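Local coordinates for Ketoacyl_synth_N domain-containing protein (Photorhabdus luminescens subsp. laumondii, PDB 6SMO), which probably takes part in 3-oxoacyl-[acyl-carrier-protein] synthase chemistry; it is associated with a PKS ketosynthase chain and lines a pocket holding a poly-oxo dodecanal, at residues G167-A172 with E179-G184; I289-F294 with T301-L306; S315-I320 with I354-N359; I320-A325 with L366-I371. All blocks are in the same frame, centred on the assembly; numbering follows the deposited sequence.

Interaction 1: G167-A172 with E179-G184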
loop_
_atom_site.group_PDB
_atom_site.type_symbol
_atom_site.label_atom_id
_atom_site.label_comp_id
_atom_site.label_asym_id
_atom_site.label_seq_id
_atom_site.Cartn_x
_atom_site.Cartn_y
_atom_site.Cartn_z
ATOM N N GLY C 167 5.577 -4.721 -13.913
ATOM C CA GLY C 167 6.843 -4.101 -14.353
ATOM C C GLY C 167 7.903 -4.091 -13.264
ATOM O O GLY C 167 9.062 -4.431 -13.574
ATOM N N TYR C 168 7.528 -3.708 -12.038
ATOM C CA TYR C 168 8.451 -3.550 -10.882
ATOM C C TYR C 168 8.678 -4.902 -10.194
ATOM O O TYR C 168 9.686 -5.033 -9.474
ATOM C CB TYR C 168 7.935 -2.476 -9.920
ATOM C CG TYR C 168 8.042 -1.075 -10.466
ATOM C CD1 TYR C 168 9.278 -0.507 -10.732
ATOM C CD2 TYR C 168 6.911 -0.320 -10.735
ATOM C CE1 TYR C 168 9.389 0.777 -11.245
ATOM C CE2 TYR C 168 7.004 0.965 -11.245
ATOM C CZ TYR C 168 8.248 1.515 -11.501
ATOM O OH TYR C 168 8.343 2.780 -12.005
ATOM N N ALA C 169 7.782 -5.872 -10.410
ATOM C CA ALA C 169 7.956 -7.284 -9.992
ATOM C C ALA C 169 9.061 -7.925 -10.841
ATOM O O ALA C 169 9.854 -8.708 -10.286
ATOM C CB ALA C 169 6.656 -8.041 -10.116
ATOM N N ALA C 170 9.105 -7.594 -12.136
ATOM C CA ALA C 170 10.141 -8.042 -13.097
ATOM C C ALA C 170 11.494 -7.417 -12.730
ATOM O O ALA C 170 12.511 -8.135 -12.794
ATOM C CB ALA C 170 9.730 -7.693 -14.507
ATOM N N GLU C 171 11.500 -6.131 -12.357
ATOM C CA GLU C 171 12.719 -5.380 -11.940
ATOM C C GLU C 171 13.306 -6.001 -10.666
ATOM O O GLU C 171 14.547 -6.046 -10.555
ATOM C CB GLU C 171 12.411 -3.895 -11.728
ATOM C CG GLU C 171 12.852 -3.015 -12.885
ATOM C CD GLU C 171 14.359 -2.919 -13.059
ATOM O OE1 GLU C 171 14.824 -2.974 -14.215
ATOM O OE2 GLU C 171 15.065 -2.790 -12.035
ATOM N N ALA C 172 12.450 -6.450 -9.742
ATOM C CA ALA C 172 12.845 -7.130 -8.486
ATOM C C ALA C 172 13.560 -8.448 -8.815
ATOM O O ALA C 172 14.559 -8.757 -8.136
ATOM C CB ALA C 172 11.636 -7.352 -7.610
ATOM N N GLU C 179 13.318 -14.871 -6.760
ATOM C CA GLU C 179 13.362 -15.790 -7.932
ATOM C C GLU C 179 11.972 -15.894 -8.570
ATOM O O GLU C 179 11.910 -15.992 -9.808
ATOM C CB GLU C 179 13.857 -17.181 -7.530
ATOM C CG GLU C 179 15.346 -17.373 -7.737
ATOM C CD GLU C 179 16.212 -16.438 -6.912
ATOM O OE1 GLU C 179 16.995 -15.675 -7.511
ATOM O OE2 GLU C 179 16.098 -16.474 -5.672
ATOM N N VAL C 180 10.912 -15.903 -7.753
ATOM C CA VAL C 180 9.489 -16.005 -8.202
ATOM C C VAL C 180 8.735 -14.758 -7.724
ATOM O O VAL C 180 9.107 -14.214 -6.667
ATOM C CB VAL C 180 8.825 -17.297 -7.684
ATOM C CG1 VAL C 180 7.474 -17.539 -8.339
ATOM C CG2 VAL C 180 9.725 -18.511 -7.866
ATOM N N MET C 181 7.722 -14.329 -8.483
ATOM C CA MET C 181 6.855 -13.164 -8.155
ATOM C C MET C 181 5.420 -13.432 -8.624
ATOM O O MET C 181 5.232 -13.711 -9.824
ATOM C CB MET C 181 7.368 -11.886 -8.826
ATOM C CG MET C 181 8.489 -11.210 -8.064
ATOM S SD MET C 181 7.916 -10.507 -6.499
ATOM C CE MET C 181 9.418 -9.719 -5.921
ATOM N N LEU C 182 4.454 -13.339 -7.704
ATOM C CA LEU C 182 2.998 -13.377 -8.004
ATOM C C LEU C 182 2.517 -11.940 -8.234
ATOM O O LEU C 182 2.015 -11.320 -7.275
ATOM C CB LEU C 182 2.244 -14.043 -6.845
ATOM C CG LEU C 182 2.279 -15.572 -6.808
ATOM C CD1 LEU C 182 1.558 -16.166 -8.009
ATOM C CD2 LEU C 182 3.705 -16.096 -6.727
ATOM N N CYS C 183 2.694 -11.432 -9.458
ATOM C CA CYS C 183 2.303 -10.061 -9.881
ATOM C C CYS C 183 0.929 -10.102 -10.560
ATOM O O CYS C 183 0.650 -11.087 -11.271
ATOM C CB CYS C 183 3.337 -9.457 -10.824
ATOM S SG CYS C 183 3.423 -10.292 -12.428
ATOM N N GLY C 184 0.112 -9.068 -10.350
ATOM C CA GLY C 184 -1.231 -8.948 -10.949
ATOM C C GLY C 184 -2.045 -7.834 -10.316
ATOM O O GLY C 184 -1.441 -6.923 -9.713
#

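Interaction 2: I289-F294 with T301-L306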
loop_
_atom_site.group_PDB
_atom_site.type_symbol
_atom_site.label_atom_id
_atom_site.label_comp_id
_atom_site.label_asym_id
_atom_site.label_seq_id
_atom_site.Cartn_x
_atom_site.Cartn_y
_atom_site.Cartn_z
ATOM N N ILE C 289 -2.641 9.594 -32.191
ATOM C CA ILE C 289 -1.373 10.088 -31.567
ATOM C C ILE C 289 -0.337 8.956 -31.496
ATOM O O ILE C 289 0.858 9.256 -31.692
ATOM C CB ILE C 289 -1.623 10.739 -30.187
ATOM C CG1 ILE C 289 -2.232 9.769 -29.168
ATOM C CG2 ILE C 289 -2.461 12.000 -30.345
ATOM C CD1 ILE C 289 -2.314 10.319 -27.761
ATOM N N THR C 290 -0.762 7.715 -31.228
ATOM C CA THR C 290 0.139 6.540 -31.059
ATOM C C THR C 290 0.682 6.103 -32.426
ATOM O O THR C 290 1.884 5.776 -32.498
ATOM C CB THR C 290 -0.562 5.381 -30.338
ATOM O OG1 THR C 290 -1.314 5.905 -29.244
ATOM C CG2 THR C 290 0.413 4.343 -29.825
ATOM N N SER C 291 -0.168 6.091 -33.460
ATOM C CA SER C 291 0.190 5.719 -34.856
ATOM C C SER C 291 1.181 6.734 -35.438
ATOM O O SER C 291 2.056 6.316 -36.223
ATOM C CB SER C 291 -1.038 5.603 -35.723
ATOM O OG SER C 291 -1.910 4.595 -35.233
ATOM N N LYS C 292 1.043 8.012 -35.069
ATOM C CA LYS C 292 1.922 9.123 -35.527
ATOM C C LYS C 292 3.313 8.957 -34.899
ATOM O O LYS C 292 4.308 9.241 -35.592
ATOM C CB LYS C 292 1.304 10.481 -35.176
ATOM C CG LYS C 292 1.787 11.653 -36.023
ATOM C CD LYS C 292 2.987 12.377 -35.450
ATOM C CE LYS C 292 3.424 13.549 -36.302
ATOM N NZ LYS C 292 4.704 14.125 -35.827
ATOM N N ALA C 293 3.370 8.512 -33.639
ATOM C CA ALA C 293 4.619 8.233 -32.889
ATOM C C ALA C 293 5.363 7.057 -33.536
ATOM O O ALA C 293 6.609 7.103 -33.576
ATOM C CB ALA C 293 4.308 7.962 -31.438
ATOM N N PHE C 294 4.628 6.049 -34.019
ATOM C CA PHE C 294 5.174 4.856 -34.723
ATOM C C PHE C 294 5.662 5.257 -36.121
ATOM O O PHE C 294 6.688 4.711 -36.572
ATOM C CB PHE C 294 4.131 3.738 -34.813
ATOM C CG PHE C 294 3.750 3.091 -33.503
ATOM C CD1 PHE C 294 4.679 2.915 -32.488
ATOM C CD2 PHE C 294 2.460 2.624 -33.299
ATOM C CE1 PHE C 294 4.320 2.312 -31.291
ATOM C CE2 PHE C 294 2.104 2.017 -32.103
ATOM C CZ PHE C 294 3.034 1.863 -31.102
ATOM N N THR C 301 2.966 -2.130 -37.444
ATOM C CA THR C 301 2.373 -3.174 -36.565
ATOM C C THR C 301 0.851 -3.201 -36.757
ATOM O O THR C 301 0.315 -2.266 -37.386
ATOM C CB THR C 301 2.765 -2.933 -35.101
ATOM O OG1 THR C 301 2.157 -3.944 -34.296
ATOM C CG2 THR C 301 2.359 -1.566 -34.590
ATOM N N SER C 302 0.197 -4.242 -36.233
ATOM C CA SER C 302 -1.277 -4.435 -36.249
ATOM C C SER C 302 -1.878 -3.904 -34.942
ATOM O O SER C 302 -1.315 -4.206 -33.870
ATOM C CB SER C 302 -1.628 -5.885 -36.465
ATOM O OG SER C 302 -3.030 -6.053 -36.608
ATOM N N PHE C 303 -2.973 -3.142 -35.037
ATOM C CA PHE C 303 -3.722 -2.566 -33.888
ATOM C C PHE C 303 -4.921 -3.463 -33.562
ATOM O O PHE C 303 -5.771 -3.674 -34.451
ATOM C CB PHE C 303 -4.176 -1.135 -34.195
ATOM C CG PHE C 303 -3.125 -0.080 -33.960
ATOM C CD1 PHE C 303 -2.034 0.037 -34.809
ATOM C CD2 PHE C 303 -3.226 0.798 -32.892
ATOM C CE1 PHE C 303 -1.067 1.006 -34.592
ATOM C CE2 PHE C 303 -2.258 1.768 -32.676
ATOM C CZ PHE C 303 -1.181 1.870 -33.526
ATOM N N ILE C 304 -4.974 -3.976 -32.328
ATOM C CA ILE C 304 -6.090 -4.812 -31.792
ATOM C C ILE C 304 -6.553 -4.206 -30.461
ATOM O O ILE C 304 -5.742 -4.171 -29.516
ATOM C CB ILE C 304 -5.656 -6.287 -31.656
ATOM C CG1 ILE C 304 -5.569 -6.963 -33.028
ATOM C CG2 ILE C 304 -6.578 -7.049 -30.713
ATOM C CD1 ILE C 304 -4.831 -8.284 -33.030
ATOM N N ASN C 305 -7.807 -3.746 -30.407
ATOM C CA ASN C 305 -8.448 -3.144 -29.207
ATOM C C ASN C 305 -9.328 -4.203 -28.532
ATOM O O ASN C 305 -10.265 -4.695 -29.194
ATOM C CB ASN C 305 -9.264 -1.900 -29.578
ATOM C CG ASN C 305 -9.729 -1.106 -28.375
ATOM O OD1 ASN C 305 -9.411 -1.442 -27.237
ATOM N ND2 ASN C 305 -10.487 -0.049 -28.618
ATOM N N LEU C 306 -9.037 -4.533 -27.268
ATOM C CA LEU C 306 -9.783 -5.546 -26.467
ATOM C C LEU C 306 -10.715 -4.857 -25.461
ATOM O O LEU C 306 -11.437 -5.586 -24.753
ATOM C CB LEU C 306 -8.788 -6.451 -25.732
ATOM C CG LEU C 306 -7.772 -7.196 -26.599
ATOM C CD1 LEU C 306 -6.921 -8.121 -25.741
ATOM C CD2 LEU C 306 -8.453 -7.986 -27.707
#

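Interaction 3: S315-I320 with I354-N359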
loop_
_atom_site.group_PDB
_atom_site.type_symbol
_atom_site.label_atom_id
_atom_site.label_comp_id
_atom_site.label_asym_id
_atom_site.label_seq_id
_atom_site.Cartn_x
_atom_site.Cartn_y
_atom_site.Cartn_z
ATOM N N SER C 315 -7.286 -1.191 -12.494
ATOM C CA SER C 315 -5.989 -1.881 -12.285
ATOM C C SER C 315 -5.926 -3.225 -13.021
ATOM O O SER C 315 -4.833 -3.614 -13.422
ATOM C CB SER C 315 -5.640 -2.001 -10.830
ATOM O OG SER C 315 -6.525 -2.879 -10.167
ATOM N N VAL C 316 -7.033 -3.955 -13.089
ATOM C CA VAL C 316 -7.062 -5.259 -13.811
ATOM C C VAL C 316 -6.814 -5.019 -15.306
ATOM O O VAL C 316 -6.204 -5.884 -15.944
ATOM C CB VAL C 316 -8.352 -6.049 -13.527
ATOM C CG1 VAL C 316 -8.277 -7.462 -14.072
ATOM C CG2 VAL C 316 -8.653 -6.083 -12.043
ATOM N N SER C 317 -7.343 -3.926 -15.856
ATOM C CA SER C 317 -7.118 -3.589 -17.285
ATOM C C SER C 317 -5.617 -3.440 -17.539
ATOM O O SER C 317 -4.946 -2.746 -16.774
ATOM C CB SER C 317 -7.859 -2.357 -17.676
ATOM O OG SER C 317 -9.245 -2.612 -17.710
ATOM N N GLY C 318 -5.135 -4.021 -18.629
ATOM C CA GLY C 318 -3.688 -4.026 -18.919
ATOM C C GLY C 318 -3.021 -5.284 -18.389
ATOM O O GLY C 318 -2.138 -5.819 -19.088
ATOM N N VAL C 319 -3.426 -5.739 -17.198
ATOM C CA VAL C 319 -2.931 -6.993 -16.553
ATOM C C VAL C 319 -3.601 -8.193 -17.236
ATOM O O VAL C 319 -2.872 -9.127 -17.623
ATOM C CB VAL C 319 -3.183 -6.993 -15.031
ATOM C CG1 VAL C 319 -2.761 -8.304 -14.383
ATOM C CG2 VAL C 319 -2.499 -5.820 -14.346
ATOM N N ILE C 320 -4.926 -8.143 -17.398
ATOM C CA ILE C 320 -5.709 -9.233 -18.054
ATOM C C ILE C 320 -5.264 -9.341 -19.512
ATOM O O ILE C 320 -5.260 -10.451 -20.039
ATOM C CB ILE C 320 -7.227 -9.023 -17.894
ATOM C CG1 ILE C 320 -8.021 -10.223 -18.413
ATOM C CG2 ILE C 320 -7.683 -7.727 -18.538
ATOM C CD1 ILE C 320 -9.357 -10.402 -17.750
ATOM N N ILE C 354 1.712 -4.273 -24.984
ATOM C CA ILE C 354 0.434 -3.754 -24.411
ATOM C C ILE C 354 0.694 -2.356 -23.840
ATOM O O ILE C 354 1.717 -2.188 -23.151
ATOM C CB ILE C 354 -0.110 -4.718 -23.337
ATOM C CG1 ILE C 354 -0.204 -6.153 -23.862
ATOM C CG2 ILE C 354 -1.447 -4.230 -22.796
ATOM C CD1 ILE C 354 0.119 -7.200 -22.828
ATOM N N GLN C 355 -0.201 -1.405 -24.120
ATOM C CA GLN C 355 -0.126 -0.006 -23.619
ATOM C C GLN C 355 -1.379 0.308 -22.796
ATOM O O GLN C 355 -2.477 -0.137 -23.187
ATOM C CB GLN C 355 0.010 0.984 -24.777
ATOM C CG GLN C 355 0.436 2.377 -24.333
ATOM C CD GLN C 355 0.530 3.353 -25.478
ATOM O OE1 GLN C 355 1.578 3.944 -25.731
ATOM N NE2 GLN C 355 -0.573 3.532 -26.186
ATOM N N ARG C 356 -1.198 1.039 -21.692
ATOM C CA ARG C 356 -2.285 1.627 -20.865
ATOM C C ARG C 356 -1.849 3.019 -20.399
ATOM O O ARG C 356 -0.631 3.254 -20.297
ATOM C CB ARG C 356 -2.602 0.734 -19.660
ATOM C CG ARG C 356 -3.664 -0.324 -19.925
ATOM C CD ARG C 356 -4.744 -0.306 -18.861
ATOM N NE ARG C 356 -5.549 0.907 -18.935
ATOM C CZ ARG C 356 -6.423 1.309 -18.014
ATOM N NH1 ARG C 356 -7.100 2.431 -18.195
ATOM N NH2 ARG C 356 -6.618 0.599 -16.915
ATOM N N PHE C 357 -2.810 3.907 -20.137
ATOM C CA PHE C 357 -2.560 5.246 -19.542
ATOM C C PHE C 357 -3.792 5.718 -18.765
ATOM O O PHE C 357 -4.914 5.244 -19.034
ATOM C CB PHE C 357 -2.110 6.251 -20.607
ATOM C CG PHE C 357 -2.807 6.188 -21.942
ATOM C CD1 PHE C 357 -4.036 6.802 -22.131
ATOM C CD2 PHE C 357 -2.205 5.571 -23.028
ATOM C CE1 PHE C 357 -4.662 6.769 -23.369
ATOM C CE2 PHE C 357 -2.833 5.538 -24.264
ATOM C CZ PHE C 357 -4.060 6.137 -24.431
ATOM N N SER C 358 -3.562 6.632 -17.818
ATOM C CA SER C 358 -4.545 7.116 -16.815
ATOM C C SER C 358 -5.193 8.420 -17.289
ATOM O O SER C 358 -4.779 8.945 -18.342
ATOM C CB SER C 358 -3.885 7.300 -15.475
ATOM O OG SER C 358 -3.014 8.421 -15.494
ATOM N N ASN C 359 -6.166 8.916 -16.519
ATOM C CA ASN C 359 -6.884 10.195 -16.763
ATOM C C ASN C 359 -5.937 11.370 -16.491
ATOM O O ASN C 359 -5.972 12.345 -17.267
ATOM C CB ASN C 359 -8.148 10.295 -15.905
ATOM C CG ASN C 359 -9.059 11.428 -16.324
ATOM O OD1 ASN C 359 -9.763 11.327 -17.326
ATOM N ND2 ASN C 359 -9.063 12.506 -15.556
#

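Interaction 4: I320-A325 with L366-I371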
loop_
_atom_site.group_PDB
_atom_site.type_symbol
_atom_site.label_atom_id
_atom_site.label_comp_id
_atom_site.label_asym_id
_atom_site.label_seq_id
_atom_site.Cartn_x
_atom_site.Cartn_y
_atom_site.Cartn_z
ATOM N N ILE C 320 -4.926 -8.143 -17.398
ATOM C CA ILE C 320 -5.709 -9.233 -18.054
ATOM C C ILE C 320 -5.264 -9.341 -19.512
ATOM O O ILE C 320 -5.260 -10.451 -20.039
ATOM C CB ILE C 320 -7.227 -9.023 -17.894
ATOM C CG1 ILE C 320 -8.021 -10.223 -18.413
ATOM C CG2 ILE C 320 -7.683 -7.727 -18.538
ATOM C CD1 ILE C 320 -9.357 -10.402 -17.750
ATOM N N ASP C 321 -4.891 -8.214 -20.116
ATOM C CA ASP C 321 -4.343 -8.150 -21.500
ATOM C C ASP C 321 -3.025 -8.935 -21.554
ATOM O O ASP C 321 -2.841 -9.705 -22.518
ATOM C CB ASP C 321 -4.149 -6.702 -21.960
ATOM C CG ASP C 321 -5.436 -5.897 -22.044
ATOM O OD1 ASP C 321 -6.263 -6.013 -21.118
ATOM O OD2 ASP C 321 -5.600 -5.158 -23.036
ATOM N N SER C 322 -2.156 -8.745 -20.554
ATOM C CA SER C 322 -0.843 -9.434 -20.407
ATOM C C SER C 322 -1.052 -10.933 -20.152
ATOM O O SER C 322 -0.202 -11.726 -20.599
ATOM C CB SER C 322 -0.015 -8.807 -19.312
ATOM O OG SER C 322 0.268 -7.446 -19.602
ATOM N N VAL C 323 -2.133 -11.295 -19.451
ATOM C CA VAL C 323 -2.541 -12.708 -19.184
ATOM C C VAL C 323 -2.904 -13.373 -20.519
ATOM O O VAL C 323 -2.399 -14.484 -20.779
ATOM C CB VAL C 323 -3.697 -12.777 -18.164
ATOM C CG1 VAL C 323 -4.468 -14.089 -18.241
ATOM C CG2 VAL C 323 -3.198 -12.535 -16.748
ATOM N N LEU C 324 -3.739 -12.709 -21.327
ATOM C CA LEU C 324 -4.160 -13.170 -22.681
ATOM C C LEU C 324 -2.941 -13.233 -23.611
ATOM O O LEU C 324 -2.779 -14.263 -24.294
ATOM C CB LEU C 324 -5.231 -12.226 -23.238
ATOM C CG LEU C 324 -6.683 -12.670 -23.047
ATOM C CD1 LEU C 324 -6.969 -13.056 -21.604
ATOM C CD2 LEU C 324 -7.640 -11.579 -23.503
ATOM N N ALA C 325 -2.123 -12.173 -23.633
ATOM C CA ALA C 325 -0.932 -12.027 -24.507
ATOM C C ALA C 325 0.057 -13.170 -24.249
ATOM O O ALA C 325 0.656 -13.660 -25.226
ATOM C CB ALA C 325 -0.287 -10.680 -24.284
ATOM N N LEU C 366 4.021 -2.692 -21.399
ATOM C CA LEU C 366 4.763 -3.959 -21.156
ATOM C C LEU C 366 5.035 -4.644 -22.498
ATOM O O LEU C 366 4.178 -4.539 -23.400
ATOM C CB LEU C 366 3.930 -4.858 -20.235
ATOM C CG LEU C 366 3.916 -4.460 -18.760
ATOM C CD1 LEU C 366 2.737 -5.093 -18.039
ATOM C CD2 LEU C 366 5.224 -4.842 -18.082
ATOM N N SER C 367 6.184 -5.319 -22.613
ATOM C CA SER C 367 6.633 -6.060 -23.821
ATOM C C SER C 367 6.814 -7.544 -23.479
ATOM O O SER C 367 7.609 -7.846 -22.570
ATOM C CB SER C 367 7.904 -5.466 -24.373
ATOM O OG SER C 367 8.370 -6.211 -25.489
ATOM N N PHE C 368 6.093 -8.423 -24.186
ATOM C CA PHE C 368 6.169 -9.903 -24.056
ATOM C C PHE C 368 6.614 -10.500 -25.396
ATOM O O PHE C 368 6.058 -10.101 -26.437
ATOM C CB PHE C 368 4.822 -10.471 -23.603
ATOM C CG PHE C 368 4.389 -10.019 -22.233
ATOM C CD1 PHE C 368 4.798 -10.701 -21.097
ATOM C CD2 PHE C 368 3.582 -8.902 -22.077
ATOM C CE1 PHE C 368 4.403 -10.281 -19.836
ATOM C CE2 PHE C 368 3.188 -8.483 -20.814
ATOM C CZ PHE C 368 3.601 -9.172 -19.697
ATOM N N SER C 369 7.583 -11.421 -25.361
ATOM C CA SER C 369 8.212 -12.060 -26.549
ATOM C C SER C 369 8.102 -13.587 -26.449
ATOM O O SER C 369 8.176 -14.113 -25.323
ATOM C CB SER C 369 9.643 -11.619 -26.697
ATOM O OG SER C 369 9.718 -10.212 -26.871
ATOM N N ALA C 370 7.952 -14.258 -27.595
ATOM C CA ALA C 370 7.711 -15.717 -27.716
ATOM C C ALA C 370 8.976 -16.503 -27.348
ATOM O O ALA C 370 10.072 -15.907 -27.357
ATOM C CB ALA C 370 7.252 -16.049 -29.115
ATOM N N ILE C 371 8.807 -17.797 -27.051
ATOM C CA ILE C 371 9.883 -18.759 -26.657
ATOM C C ILE C 371 10.461 -18.317 -25.307
ATOM O O ILE C 371 11.381 -17.502 -25.233
ATOM C CB ILE C 371 10.966 -18.878 -27.754
ATOM C CG1 ILE C 371 10.358 -19.212 -29.121
ATOM C CG2 ILE C 371 12.032 -19.892 -27.355
ATOM C CD1 ILE C 371 11.273 -18.935 -30.292
ATOM O OXT ILE C 371 10.009 -18.770 -24.256
#

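Interaction 1: G167-A172 with E179-G184
Met-181, on the strand, lies along the helix face formed by Ala-169 and Ala-172, and its side chain can be followed atom by atom. It starts with CB, 4.1 Å from Ala-169 CB, a plain apolar touch. The next atom, CG, turns to the backbone of Ala-169 and sits 3.6 Å from its O. At chi2 (-69°) the chain bends, and it then runs extended through chi3. SD carries the chain on, and the terminal methyl CE reaches Ala-172 CB at 3.7 Å. One methionine therefore spans one turn of the helix, with its root at the first alanine and its tip at the second.

Two residues further along the strand, Cys-183 adds a second touch to the same Ala-169 methyl: its CB is 3.7 Å from Ala-169 CB. No hydrogen bond joins the segments. With small alanines facing the strand, the axes of the short helix and strand segments approach to 8.6 Å and run nearly antiparallel, at 168°, as expected where a helix turns back directly into the next strand of an alpha/beta layer.

Helix 161-175 covers strand 180-187, which pairs with strands 96-101 and 218-229; Tyr-99 also touches Ala-169 and Met-181, and Leu-227 lies against Cys-183. The helix is held from other directions as well: Tyr-168 reaches Phe-247 and Asp-249 of strand 242-251, while Glu-171 makes a salt bridge to Arg-209 of the neighbouring PKS_KS domain-containing chain.

Interaction 2: I289-F294 with T301-L306
Phe-294 on helix 286-296 and Phe-303 on strand 302-304 bring together the last two elements of a beta-alpha-beta unit, which runs from strand 275-278 through the helix to a strand parallel to the first. The contact is partly buried and rests on side chains, with no hydrogen bond across it.

The aromatic part comes first. The two rings meet rim to rim, neither over the face of the other, with centroids 5.9 Å apart and planes inclined at 61°. Phe-303 CZ comes in at the edge of the Phe-294 ring, close to its plane, and approaches CE2 to 3.6 Å. Phe-277 of strand 275-278 meets both rings, edge-to-face with Phe-294, and Phe-269 adds a further edge-to-face partner for Phe-294. One face of that ring also carries the carbonyl oxygen of Thr-290 from the preceding turn, 3.3 Å above the plane and displaced toward the rim.

A methyl beside a ring is a slighter touch: Thr-301 CG2 stands 4.4 Å from Phe-294 CE2, in an oblique position. The hydroxyl of this threonine is engaged elsewhere, hydrogen-bonded to the carbonyl of Ala-275, which ties the start of the segment to the neighbouring strand.

A polar atom against a ring completes the set. Ser-291 holds OG beside its own backbone N (chi1 -61°), a setting that lets the hydroxyl bond back to Lys-287 O one turn earlier in the helix. From there the same OG approaches the end of the Phe-303 ring obliquely, 3.3 Å from CZ.

Interaction 3: S315-I320 with I354-N359
Arg-356 reaches from the strand to the backbone of Ser-317 and Gly-318, and van der Waals contact accounts for most of this buried junction. Its aliphatic part does much of the touching: CG sits 3.8 Å from Gly-318 CA, and CD lies 3.2 Å from Ser-317 O and 3.7 Å from Gly-318 N. With no side chain on Gly-318, the arginine stem lies directly against the main chain. Bends at chi2 (-130°) and chi3 (68°) then carry the guanidinium on past Ser-317, whose CB is 3.3 Å from NH2 and approaches the flat group obliquely.

These two segments belong to the inner part of the thiolase fold. Strand 351-356 lies in the sheet between strands 275-278 and 362-369, and Gly-318 is the N-cap of helix 319-329, which packs between these strands and strands 180-187 and 218-229. A slighter touch lies beside the arginine stem: the Ile-354 methyl CG2 stands 4.1 Å from the carbonyl oxygen of Gly-318.

As for polar terms, no hydrogen bond crosses. Ser-317 O lies at the guanidinium edge, in its plane, yet 3.7 Å from NH2. The charge of Arg-356 is instead met through NE, in a salt bridge with Asp-280 OD1, and Ser-317 OG is hydrogen-bonded to Gln-313 N.

Interaction 4: I320-A325 with L366-I371
Ser-322 packs against Phe-368 and Leu-366 in a buried helix-on-strand contact, where helix 319-329 crosses one face of the C-terminal strand 362-369. No hydrogen bond joins the two segments; a single serine carries the helix side. Its CB rests beside the far end of the Phe-368 ring, 3.6 Å from CE2 and 3.7 Å from CZ, and its OG is 3.3 Å from CE2, approaching the ring obliquely. The same OG also meets the Leu-366 methyl CD1, at 3.8 Å.

Although its neighbours across this contact are carbons, the hydroxyl has a polar partner. With chi1 at -61° it points away from the carbonyl carbon of its own residue and hydrogen-bonds Gly-318 O at the start of the helix.

In the layered thiolase fold this helix is an inner one, flanked by sheet strands on two sides: Ser-322 faces strands 351-356 and 362-369, while Val-323 and Ile-320 reach Ala-223 of strand 218-229. On the strand, Leu-366 and Phe-368 alternate with serines, so both apolar side chains fall on the helix-facing side. Phe-368 also packs on Cys-242 and Leu-244 of the adjacent strand 242-251. Ser-367 and Ser-369 direct their hydroxyls elsewhere, each hydrogen-bonded to Thr-245 OG1.

From the N terminus, interaction 1 closes a short helix-to-strand turn and interaction 2 a second, both complete before the rest begins. Interactions 3 and 4 span longer connections and cross: helix 319-329 and the residues leading into it supply both first segments, sharing Ile-320, and the partner strands 351-356 and 362-369 follow each other and pair antiparallel, with Ile-354 O 2.9 Å from Leu-366 N, probably a hydrogen bond. Gly-167 CA packs on Leu-366 CD2, joining interactions 1 and 4, and Gly-184 meets Val-319 of interaction 3. Interaction 2 lies farther out, reaching interaction 3 through Thr-290 and Gln-355 and interaction 4 through Leu-306.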